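PDB 3O2I: uncharacterized protein from Leptospirillum rubarum, which is of unknown function, belongs to the uncharacterised DUF6840 family and pairs with a second copy of itself, its sheet continuing across the interface. Local coordinates for residues V41-L46 / L74-V79; D54-L59 / K81-A86; G99-L104 / R110-A115. One frame throughout, in Å; residues are numbered along the deposited sequence.

Interaction 1 (V41-L46 / L74-V79); sequences VRIYLL and LQILEV
Strand 41-46 and helix 74-79 run almost parallel, 8° between their directions and 9.8 Å between their axes at closest approach, with the CA atoms of Ile43 and Ile76 facing each other at 8.3 Å. The gap is bridged almost wholly by branched aliphatic side chains, with one backbone carbonyl joining in. Val41 and Ile43 both point toward the helix, while Arg42 between them points away to the opposite face of the strand. Ile76 makes the long reach: with CG1 turned opposite the backbone N (chi1 -171°) the chain stays extended, which carries CD1 forward to 4.0 Å from Ile43 CG1. The two isoleucines slide past each other in opposite directions, so that methylenes and methyls meet along their flanks. The same Ile76 CD1 comes 4.2 Å from Val41 O, whereas its shorter branch, CG2, lies 4.3 Å from Val41 CG1. The long branch thus reaches both strand residues, the short one Val41 only. Ile43 in turn bends its CD1 toward Leu77, whose CD2 sits 4.3 Å away; Leu77 starts off along the flank of the helix and meets the strand only with its tip, at the exposed margin of the contact. This is helix-on-sheet packing in a small alpha+beta fold. Strand 41-47 is the middle strand of an antiparallel sheet, bonded to strand 28-35 through Val41 with Ser34 and Ile43 with Leu32, and Ile76 also rests on Leu32. On the other face Arg42 forms a salt bridge with Glu31, and Tyr44 packs on Ile29 of the second subunit.

Interaction 2 (D54-L59 / K81-A86); sequences DEFYNL and KYLVTA
Leu59 N is shared by two carbonyls of its own helix, Glu55 O at 2.9 Å and, weakly, Phe56 O at 3.1 Å; Leu59 belongs to a helix-helix packing contact. Helices 54-59 and 81-86 cross near a right angle (104°) on one side of the alpha+beta fold, and the short segments stay 12.0 Å apart at their axes, so large side chains must span the gap. Leu83 does most of this. With CG beside the backbone N and anti to the carbonyl carbon (chi1 -64°), it sends its two methyls to different partners. CD2 lies against Leu59, 3.7 Å from the stem atom CB and 3.9 Å from the methyl CD1, the two leucines crossing obliquely. CD1 meets Phe56 at the ring edge, near the ring plane, 4.4 Å from CE1. The Phe56 ring also stands edge-to-face with Tyr30, while Phe89 touches both Leu59 and Leu83, extending the apolar cluster. Neighbouring Tyr57 turns outward to stack on Phe116 of the second subunit. Beside the leucine pair, Tyr82 brings CE2 to 4.2 Å from Leu59 O, and its hydroxyl is hydrogen-bonded to Glu62 OE1, further along the first helix. One face of the Tyr82 ring is covered within its own helix by Ala86, whose CB lies 3.4 Å above the plane, off-centre, near the ring's outer atoms.

Interaction 3 (G99-L104 / R110-A115); sequences GFPGEL and RRRINA
Apolar packing, contacts to a guanidinium and one water bridge join segment 99-104 to helix 110-115, with Phe100 and Arg112 at the centre. The apolar part belongs to Phe100, whose CG sits opposite the carbonyl carbon (chi1 -59°), the conformation in which the ring reaches the helix: its CZ meets Ile113 CG1 at 3.9 Å, the two side chains crossing at about a right angle, and its CE1 lies 4.1 Å from Arg112 CB, both approaches oblique to the ring. Ring and guanidinium planes stand 52° apart, so they do not stack. Replacing Phe100 by an alanine is likely to open a gap beside Ile113 and take the ring away from the Arg112 stem. Around the charged group, Arg112 runs extended from CG to NE, back toward the strand. Leu104 CD2 covers one face of its guanidinium, 3.5 Å from NE, and Pro101 CD approaches NH1 obliquely at 3.6 Å. A type I turn from Pro101 to Leu104 follows the strand and brings Leu104 back over Arg112. The polar link is a water lying in the guanidinium plane at its edge: it donates to Gly99 O at 2.8 Å and weakly accepts from Arg112 NH1 at 3.1 Å. Residues 99-101 pair with a strand of the second subunit in a parallel ladder, and Trp72 of that subunit stands edge-to-face to Phe100. Arg110 belongs to the dithiothreitol pocket with Lys106 and Thr107. The chemistry implies a strand-turn-helix unit held by Phe100 and Arg112 together, the arginine packing its stem on the ring and carrying a leucine over one guanidinium face and a weakly bound water at its edge.

Overall arrangement
Interactions 1 and 2 share helix 72-87 and form one continuous packing region: Leu45 CD1 touches Leu83 CD1 at 3.5 Å, and their centres lie 11 Å apart. Interaction 2 is buried, interactions 1 and 3 only partly so; the first two are aliphatic or aromatic, interaction 1 between sheet and helix, interaction 2 between helices. Interaction 3 stands apart, its centre about 32 Å and 38 Å from theirs, on an arm that holds strand 95-101 and helix 106-117; there an exposed arginine and a water join the apolar contacts. The second subunit reaches all three, and Tyr57 and Ile113 of opposite subunits meet, tying interaction 3 to interaction 2 of the partner.

Interaction 1 (V41-L46 / L74-V79)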
loop_
_atom_site.group_PDB
_atom_site.type_symbol
_atom_site.label_atom_id
_atom_site.label_comp_id
_atom_site.label_asym_id
_atom_site.label_seq_id
_atom_site.Cartn_x
_atom_site.Cartn_y
_atom_site.Cartn_z
ATOM N N VAL B 41 -10.885 5.930 -6.314
ATOM C CA VAL B 41 -10.626 4.520 -6.561
ATOM C C VAL B 41 -9.150 4.212 -6.344
ATOM O O VAL B 41 -8.281 4.858 -6.929
ATOM C CB VAL B 41 -11.021 4.116 -7.991
ATOM C CG1 VAL B 41 -10.798 2.627 -8.199
ATOM C CG2 VAL B 41 -12.465 4.485 -8.258
ATOM N N ARG B 42 -8.868 3.237 -5.490
ATOM C CA ARG B 42 -7.500 2.793 -5.287
ATOM C C ARG B 42 -7.342 1.323 -5.672
ATOM O O ARG B 42 -8.032 0.450 -5.147
ATOM C CB ARG B 42 -7.044 3.044 -3.842
ATOM C CG ARG B 42 -6.646 4.491 -3.585
ATOM C CD ARG B 42 -6.375 4.798 -2.115
ATOM N NE ARG B 42 -6.194 6.234 -1.938
ATOM C CZ ARG B 42 -5.024 6.867 -2.034
ATOM N NH1 ARG B 42 -4.970 8.186 -1.874
ATOM N NH2 ARG B 42 -3.907 6.188 -2.283
ATOM N N ILE B 43 -6.440 1.068 -6.613
ATOM C CA ILE B 43 -6.149 -0.286 -7.055
ATOM C C ILE B 43 -4.717 -0.592 -6.685
ATOM O O ILE B 43 -3.802 0.154 -7.036
ATOM C CB ILE B 43 -6.265 -0.441 -8.581
ATOM C CG1 ILE B 43 -7.566 0.168 -9.098
ATOM C CG2 ILE B 43 -6.152 -1.912 -8.972
ATOM C CD1 ILE B 43 -8.717 -0.806 -9.142
ATOM N N TYR B 44 -4.526 -1.694 -5.976
ATOM C CA TYR B 44 -3.193 -2.113 -5.565
ATOM C C TYR B 44 -2.832 -3.371 -6.314
ATOM O O TYR B 44 -3.497 -4.394 -6.156
ATOM C CB TYR B 44 -3.156 -2.378 -4.043
ATOM C CG TYR B 44 -3.442 -1.141 -3.222
ATOM C CD1 TYR B 44 -2.430 -0.240 -2.922
ATOM C CD2 TYR B 44 -4.724 -0.864 -2.765
ATOM C CE1 TYR B 44 -2.682 0.902 -2.185
ATOM C CE2 TYR B 44 -4.986 0.275 -2.010
ATOM C CZ TYR B 44 -3.959 1.153 -1.731
ATOM O OH TYR B 44 -4.199 2.288 -0.984
ATOM N N LEU B 45 -1.779 -3.299 -7.122
ATOM C CA LEU B 45 -1.289 -4.463 -7.862
ATOM C C LEU B 45 0.057 -4.930 -7.316
ATOM O O LEU B 45 0.871 -4.130 -6.873
ATOM C CB LEU B 45 -1.124 -4.130 -9.340
ATOM C CG LEU B 45 -2.348 -3.593 -10.085
ATOM C CD1 LEU B 45 -1.999 -3.432 -11.566
ATOM C CD2 LEU B 45 -3.532 -4.519 -9.921
ATOM N N LEU B 46 0.289 -6.230 -7.379
ATOM C CA LEU B 46 1.532 -6.816 -6.906
ATOM C C LEU B 46 2.292 -7.409 -8.064
ATOM O O LEU B 46 1.688 -7.966 -8.974
ATOM C CB LEU B 46 1.232 -7.947 -5.916
ATOM C CG LEU B 46 1.001 -7.620 -4.448
ATOM C CD1 LEU B 46 0.796 -6.129 -4.259
ATOM C CD2 LEU B 46 -0.162 -8.450 -3.889
ATOM N N LEU B 74 -13.264 5.217 -14.996
ATOM C CA LEU B 74 -13.617 3.936 -15.604
ATOM C C LEU B 74 -12.407 3.291 -16.277
ATOM O O LEU B 74 -12.230 2.066 -16.232
ATOM C CB LEU B 74 -14.760 4.097 -16.612
ATOM C CG LEU B 74 -16.104 4.610 -16.083
ATOM C CD1 LEU B 74 -17.098 4.854 -17.220
ATOM C CD2 LEU B 74 -16.684 3.650 -15.051
ATOM N N GLN B 75 -11.573 4.118 -16.902
ATOM C CA GLN B 75 -10.387 3.622 -17.594
ATOM C C GLN B 75 -9.423 2.913 -16.643
ATOM O O GLN B 75 -8.778 1.940 -17.024
ATOM C CB GLN B 75 -9.668 4.769 -18.310
ATOM C CG GLN B 75 -8.341 4.377 -18.941
ATOM C CD GLN B 75 -8.505 3.777 -20.321
ATOM O OE1 GLN B 75 -7.589 3.143 -20.851
ATOM N NE2 GLN B 75 -9.672 3.990 -20.922
ATOM N N ILE B 76 -9.326 3.401 -15.406
ATOM C CA ILE B 76 -8.417 2.806 -14.429
ATOM C C ILE B 76 -8.690 1.317 -14.300
ATOM O O ILE B 76 -7.763 0.516 -14.240
ATOM C CB ILE B 76 -8.499 3.483 -13.049
ATOM C CG1 ILE B 76 -7.378 2.966 -12.140
ATOM C CG2 ILE B 76 -9.868 3.262 -12.398
ATOM C CD1 ILE B 76 -7.261 3.721 -10.817
ATOM N N LEU B 77 -9.969 0.959 -14.290
ATOM C CA LEU B 77 -10.394 -0.436 -14.225
ATOM C C LEU B 77 -9.823 -1.252 -15.376
ATOM O O LEU B 77 -9.459 -2.420 -15.206
ATOM C CB LEU B 77 -11.921 -0.526 -14.240
ATOM C CG LEU B 77 -12.641 0.140 -13.072
ATOM C CD1 LEU B 77 -14.146 -0.036 -13.210
ATOM C CD2 LEU B 77 -12.141 -0.428 -11.733
ATOM N N GLU B 78 -9.744 -0.626 -16.549
ATOM C CA GLU B 78 -9.294 -1.314 -17.756
ATOM C C GLU B 78 -7.783 -1.525 -17.751
ATOM O O GLU B 78 -7.301 -2.613 -18.057
ATOM C CB GLU B 78 -9.746 -0.552 -19.020
ATOM C CG GLU B 78 -11.238 -0.214 -19.027
ATOM C CD GLU B 78 -11.809 -0.035 -20.429
ATOM O OE1 GLU B 78 -12.655 0.872 -20.622
ATOM O OE2 GLU B 78 -11.413 -0.798 -21.338
ATOM N N VAL B 79 -7.041 -0.479 -17.403
ATOM C CA VAL B 79 -5.591 -0.564 -17.248
ATOM C C VAL B 79 -5.196 -1.667 -16.247
ATOM O O VAL B 79 -4.292 -2.475 -16.502
ATOM C CB VAL B 79 -5.024 0.793 -16.777
ATOM C CG1 VAL B 79 -3.548 0.668 -16.416
ATOM C CG2 VAL B 79 -5.250 1.858 -17.848
#

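Interaction 2 (D54-L59 / K81-A86)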
loop_
_atom_site.group_PDB
_atom_site.type_symbol
_atom_site.label_atom_id
_atom_site.label_comp_id
_atom_site.label_asym_id
_atom_site.label_seq_id
_atom_site.Cartn_x
_atom_site.Cartn_y
_atom_site.Cartn_z
ATOM N N ASP B 54 9.519 4.843 -14.943
ATOM C CA ASP B 54 9.310 5.017 -16.387
ATOM C C ASP B 54 8.698 3.788 -17.050
ATOM O O ASP B 54 7.792 3.906 -17.872
ATOM C CB ASP B 54 10.608 5.413 -17.076
ATOM C CG ASP B 54 10.961 6.852 -16.828
ATOM O OD1 ASP B 54 10.115 7.560 -16.245
ATOM O OD2 ASP B 54 12.071 7.276 -17.210
ATOM N N GLU B 55 9.177 2.609 -16.676
ATOM C CA GLU B 55 8.598 1.365 -17.172
ATOM C C GLU B 55 7.123 1.286 -16.779
ATOM O O GLU B 55 6.270 0.907 -17.584
ATOM C CB GLU B 55 9.370 0.163 -16.613
ATOM C CG GLU B 55 10.709 -0.110 -17.316
ATOM C CD GLU B 55 11.496 -1.225 -16.642
ATOM O OE1 GLU B 55 11.403 -1.373 -15.399
ATOM O OE2 GLU B 55 12.203 -1.954 -17.355
ATOM N N PHE B 56 6.837 1.653 -15.531
ATOM C CA PHE B 56 5.472 1.683 -15.005
ATOM C C PHE B 56 4.546 2.578 -15.848
ATOM O O PHE B 56 3.481 2.136 -16.280
ATOM C CB PHE B 56 5.503 2.130 -13.533
ATOM C CG PHE B 56 4.186 2.009 -12.813
ATOM C CD1 PHE B 56 3.188 1.178 -13.287
ATOM C CD2 PHE B 56 3.960 2.724 -11.632
ATOM C CE1 PHE B 56 1.976 1.075 -12.624
ATOM C CE2 PHE B 56 2.760 2.620 -10.965
ATOM C CZ PHE B 56 1.763 1.793 -11.455
ATOM N N TYR B 57 4.955 3.824 -16.087
ATOM C CA TYR B 57 4.198 4.726 -16.964
ATOM C C TYR B 57 4.010 4.153 -18.370
ATOM O O TYR B 57 2.917 4.222 -18.926
ATOM C CB TYR B 57 4.859 6.103 -17.047
ATOM C CG TYR B 57 4.458 7.034 -15.927
ATOM C CD1 TYR B 57 5.174 7.072 -14.737
ATOM C CD2 TYR B 57 3.356 7.868 -16.056
ATOM C CE1 TYR B 57 4.803 7.923 -13.702
ATOM C CE2 TYR B 57 2.980 8.726 -15.034
ATOM C CZ TYR B 57 3.704 8.747 -13.859
ATOM O OH TYR B 57 3.334 9.591 -12.839
ATOM N N ASN B 58 5.075 3.590 -18.934
ATOM C CA ASN B 58 5.008 2.934 -20.244
ATOM C C ASN B 58 4.006 1.782 -20.328
ATOM O O ASN B 58 3.414 1.541 -21.383
ATOM C CB ASN B 58 6.392 2.454 -20.678
ATOM C CG ASN B 58 7.210 3.554 -21.327
ATOM O OD1 ASN B 58 6.850 4.070 -22.387
ATOM N ND2 ASN B 58 8.319 3.920 -20.693
ATOM N N LEU B 59 3.823 1.071 -19.216
ATOM C CA LEU B 59 2.813 0.022 -19.146
ATOM C C LEU B 59 1.403 0.568 -19.385
ATOM O O LEU B 59 0.576 -0.103 -20.001
ATOM C CB LEU B 59 2.866 -0.693 -17.794
ATOM C CG LEU B 59 4.015 -1.683 -17.629
ATOM C CD1 LEU B 59 3.974 -2.319 -16.249
ATOM C CD2 LEU B 59 3.949 -2.750 -18.713
ATOM N N LYS B 81 -6.928 -4.334 -15.453
ATOM C CA LYS B 81 -7.222 -5.613 -16.108
ATOM C C LYS B 81 -6.121 -6.052 -17.068
ATOM O O LYS B 81 -5.849 -7.241 -17.211
ATOM C CB LYS B 81 -8.543 -5.538 -16.873
ATOM C CG LYS B 81 -9.787 -5.664 -16.018
ATOM C CD LYS B 81 -11.032 -5.752 -16.895
ATOM C CE LYS B 81 -11.005 -6.997 -17.775
ATOM N NZ LYS B 81 -12.173 -7.062 -18.710
ATOM N N TYR B 82 -5.490 -5.082 -17.717
ATOM C CA TYR B 82 -4.463 -5.365 -18.711
ATOM C C TYR B 82 -3.132 -5.736 -18.064
ATOM O O TYR B 82 -2.480 -6.691 -18.484
ATOM C CB TYR B 82 -4.285 -4.186 -19.681
ATOM C CG TYR B 82 -3.101 -4.351 -20.603
ATOM C CD1 TYR B 82 -3.192 -5.129 -21.754
ATOM C CD2 TYR B 82 -1.888 -3.743 -20.318
ATOM C CE1 TYR B 82 -2.098 -5.293 -22.597
ATOM C CE2 TYR B 82 -0.795 -3.898 -21.147
ATOM C CZ TYR B 82 -0.902 -4.677 -22.286
ATOM O OH TYR B 82 0.196 -4.831 -23.101
ATOM N N LEU B 83 -2.725 -4.980 -17.047
ATOM C CA LEU B 83 -1.529 -5.330 -16.289
ATOM C C LEU B 83 -1.630 -6.741 -15.720
ATOM O O LEU B 83 -0.653 -7.492 -15.726
ATOM C CB LEU B 83 -1.267 -4.324 -15.159
ATOM C CG LEU B 83 -0.969 -2.892 -15.613
ATOM C CD1 LEU B 83 -0.596 -2.017 -14.424
ATOM C CD2 LEU B 83 0.140 -2.877 -16.645
ATOM N N VAL B 84 -2.810 -7.101 -15.227
ATOM C CA VAL B 84 -3.007 -8.433 -14.655
ATOM C C VAL B 84 -2.872 -9.525 -15.716
ATOM O O VAL B 84 -2.135 -10.493 -15.528
ATOM C CB VAL B 84 -4.373 -8.569 -13.937
ATOM C CG1 VAL B 84 -4.729 -10.044 -13.740
ATOM C CG2 VAL B 84 -4.347 -7.844 -12.595
ATOM N N THR B 85 -3.567 -9.354 -16.839
ATOM C CA THR B 85 -3.601 -10.376 -17.891
ATOM C C THR B 85 -2.326 -10.447 -18.730
ATOM O O THR B 85 -1.857 -11.528 -19.075
ATOM C CB THR B 85 -4.789 -10.151 -18.840
ATOM O OG1 THR B 85 -6.013 -10.347 -18.124
ATOM C CG2 THR B 85 -4.732 -11.125 -20.002
ATOM N N ALA B 86 -1.763 -9.288 -19.040
ATOM C CA ALA B 86 -0.645 -9.203 -19.970
ATOM C C ALA B 86 0.739 -9.268 -19.328
ATOM O O ALA B 86 1.703 -9.651 -19.983
ATOM C CB ALA B 86 -0.768 -7.943 -20.816
#

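Interaction 3 (G99-L104 / R110-A115)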
loop_
_atom_site.group_PDB
_atom_site.type_symbol
_atom_site.label_atom_id
_atom_site.label_comp_id
_atom_site.label_asym_id
_atom_site.label_seq_id
_atom_site.Cartn_x
_atom_site.Cartn_y
_atom_site.Cartn_z
ATOM N N GLY B 99 -0.013 3.890 11.758
ATOM C CA GLY B 99 1.143 4.759 11.935
ATOM C C GLY B 99 1.232 5.445 13.295
ATOM O O GLY B 99 0.222 5.674 13.953
ATOM N N PHE B 100 2.457 5.767 13.704
ATOM C CA PHE B 100 2.725 6.507 14.935
ATOM C C PHE B 100 3.945 7.398 14.717
ATOM O O PHE B 100 4.775 7.123 13.842
ATOM C CB PHE B 100 2.959 5.552 16.134
ATOM C CG PHE B 100 1.795 4.625 16.419
ATOM C CD1 PHE B 100 0.652 5.093 17.067
ATOM C CD2 PHE B 100 1.846 3.286 16.050
ATOM C CE1 PHE B 100 -0.428 4.242 17.326
ATOM C CE2 PHE B 100 0.762 2.419 16.306
ATOM C CZ PHE B 100 -0.375 2.902 16.936
ATOM N N PRO B 101 4.052 8.493 15.487
ATOM C CA PRO B 101 5.324 9.220 15.465
ATOM C C PRO B 101 6.458 8.263 15.842
ATOM O O PRO B 101 6.268 7.425 16.722
ATOM C CB PRO B 101 5.138 10.279 16.555
ATOM C CG PRO B 101 3.667 10.498 16.620
ATOM C CD PRO B 101 3.027 9.177 16.297
ATOM N N GLY B 102 7.605 8.371 15.176
ATOM C CA GLY B 102 8.773 7.581 15.535
ATOM C C GLY B 102 9.235 7.835 16.965
ATOM O O GLY B 102 9.728 6.939 17.651
ATOM N N GLU B 103 9.057 9.069 17.416
ATOM C CA GLU B 103 9.464 9.475 18.749
ATOM C C GLU B 103 8.577 8.900 19.860
ATOM O O GLU B 103 8.948 8.960 21.030
ATOM C CB GLU B 103 9.449 10.997 18.845
ATOM C CG GLU B 103 8.038 11.573 18.824
ATOM C CD GLU B 103 8.009 13.073 18.982
ATOM O OE1 GLU B 103 7.692 13.764 17.990
ATOM O OE2 GLU B 103 8.298 13.563 20.097
ATOM N N LEU B 104 7.422 8.339 19.498
ATOM C CA LEU B 104 6.433 7.897 20.495
ATOM C C LEU B 104 6.886 6.683 21.322
ATOM O O LEU B 104 7.215 5.634 20.773
ATOM C CB LEU B 104 5.082 7.599 19.823
ATOM C CG LEU B 104 3.859 7.872 20.716
ATOM C CD1 LEU B 104 3.785 9.335 21.084
ATOM C CD2 LEU B 104 2.544 7.419 20.084
ATOM N N ARG B 110 1.076 1.832 23.098
ATOM C CA ARG B 110 0.149 0.887 23.708
ATOM C C ARG B 110 -1.106 1.615 24.211
ATOM O O ARG B 110 -2.226 1.123 24.047
ATOM C CB ARG B 110 0.834 0.108 24.836
ATOM C CG ARG B 110 -0.014 -1.024 25.410
ATOM C CD ARG B 110 0.529 -1.512 26.740
ATOM N NE ARG B 110 1.873 -2.081 26.660
ATOM C CZ ARG B 110 2.131 -3.358 26.368
ATOM N NH1 ARG B 110 1.139 -4.194 26.085
ATOM N NH2 ARG B 110 3.385 -3.796 26.341
ATOM N N ARG B 111 -0.912 2.789 24.808
ATOM C CA ARG B 111 -2.031 3.645 25.209
ATOM C C ARG B 111 -2.993 3.902 24.051
ATOM O O ARG B 111 -4.198 3.686 24.172
ATOM C CB ARG B 111 -1.518 4.993 25.717
ATOM C CG ARG B 111 -1.565 5.172 27.223
ATOM C CD ARG B 111 -2.719 6.067 27.641
ATOM N NE ARG B 111 -2.911 6.055 29.091
ATOM C CZ ARG B 111 -3.990 6.523 29.714
ATOM N NH1 ARG B 111 -4.993 7.042 29.018
ATOM N NH2 ARG B 111 -4.065 6.465 31.036
ATOM N N ARG B 112 -2.454 4.384 22.933
ATOM C CA ARG B 112 -3.278 4.719 21.781
ATOM C C ARG B 112 -3.995 3.485 21.231
ATOM O O ARG B 112 -5.167 3.556 20.849
ATOM C CB ARG B 112 -2.437 5.392 20.695
ATOM C CG ARG B 112 -1.884 6.746 21.120
ATOM C CD ARG B 112 -1.102 7.410 19.999
ATOM N NE ARG B 112 -0.686 8.765 20.362
ATOM C CZ ARG B 112 -0.187 9.644 19.498
ATOM N NH1 ARG B 112 -0.057 9.324 18.217
ATOM N NH2 ARG B 112 0.162 10.852 19.909
ATOM N N ILE B 113 -3.299 2.351 21.213
ATOM C CA ILE B 113 -3.897 1.123 20.707
ATOM C C ILE B 113 -5.067 0.675 21.587
ATOM O O ILE B 113 -6.151 0.373 21.083
ATOM C CB ILE B 113 -2.874 0.002 20.582
ATOM C CG1 ILE B 113 -1.892 0.294 19.438
ATOM C CG2 ILE B 113 -3.566 -1.313 20.330
ATOM C CD1 ILE B 113 -0.783 -0.736 19.356
ATOM N N ASN B 114 -4.845 0.635 22.900
ATOM C CA ASN B 114 -5.919 0.288 23.831
ATOM C C ASN B 114 -7.139 1.191 23.684
ATOM O O ASN B 114 -8.272 0.715 23.704
ATOM C CB ASN B 114 -5.421 0.287 25.285
ATOM C CG ASN B 114 -4.466 -0.858 25.566
ATOM O OD1 ASN B 114 -4.664 -1.977 25.087
ATOM N ND2 ASN B 114 -3.419 -0.582 26.331
ATOM N N ALA B 115 -6.914 2.489 23.534
ATOM C CA ALA B 115 -8.038 3.410 23.379
ATOM C C ALA B 115 -8.814 3.081 22.109
ATOM O O ALA B 115 -10.042 3.165 22.077
ATOM C CB ALA B 115 -7.558 4.853 23.345
HETATM O O HOH W 1 -0.774 7.529 15.782
#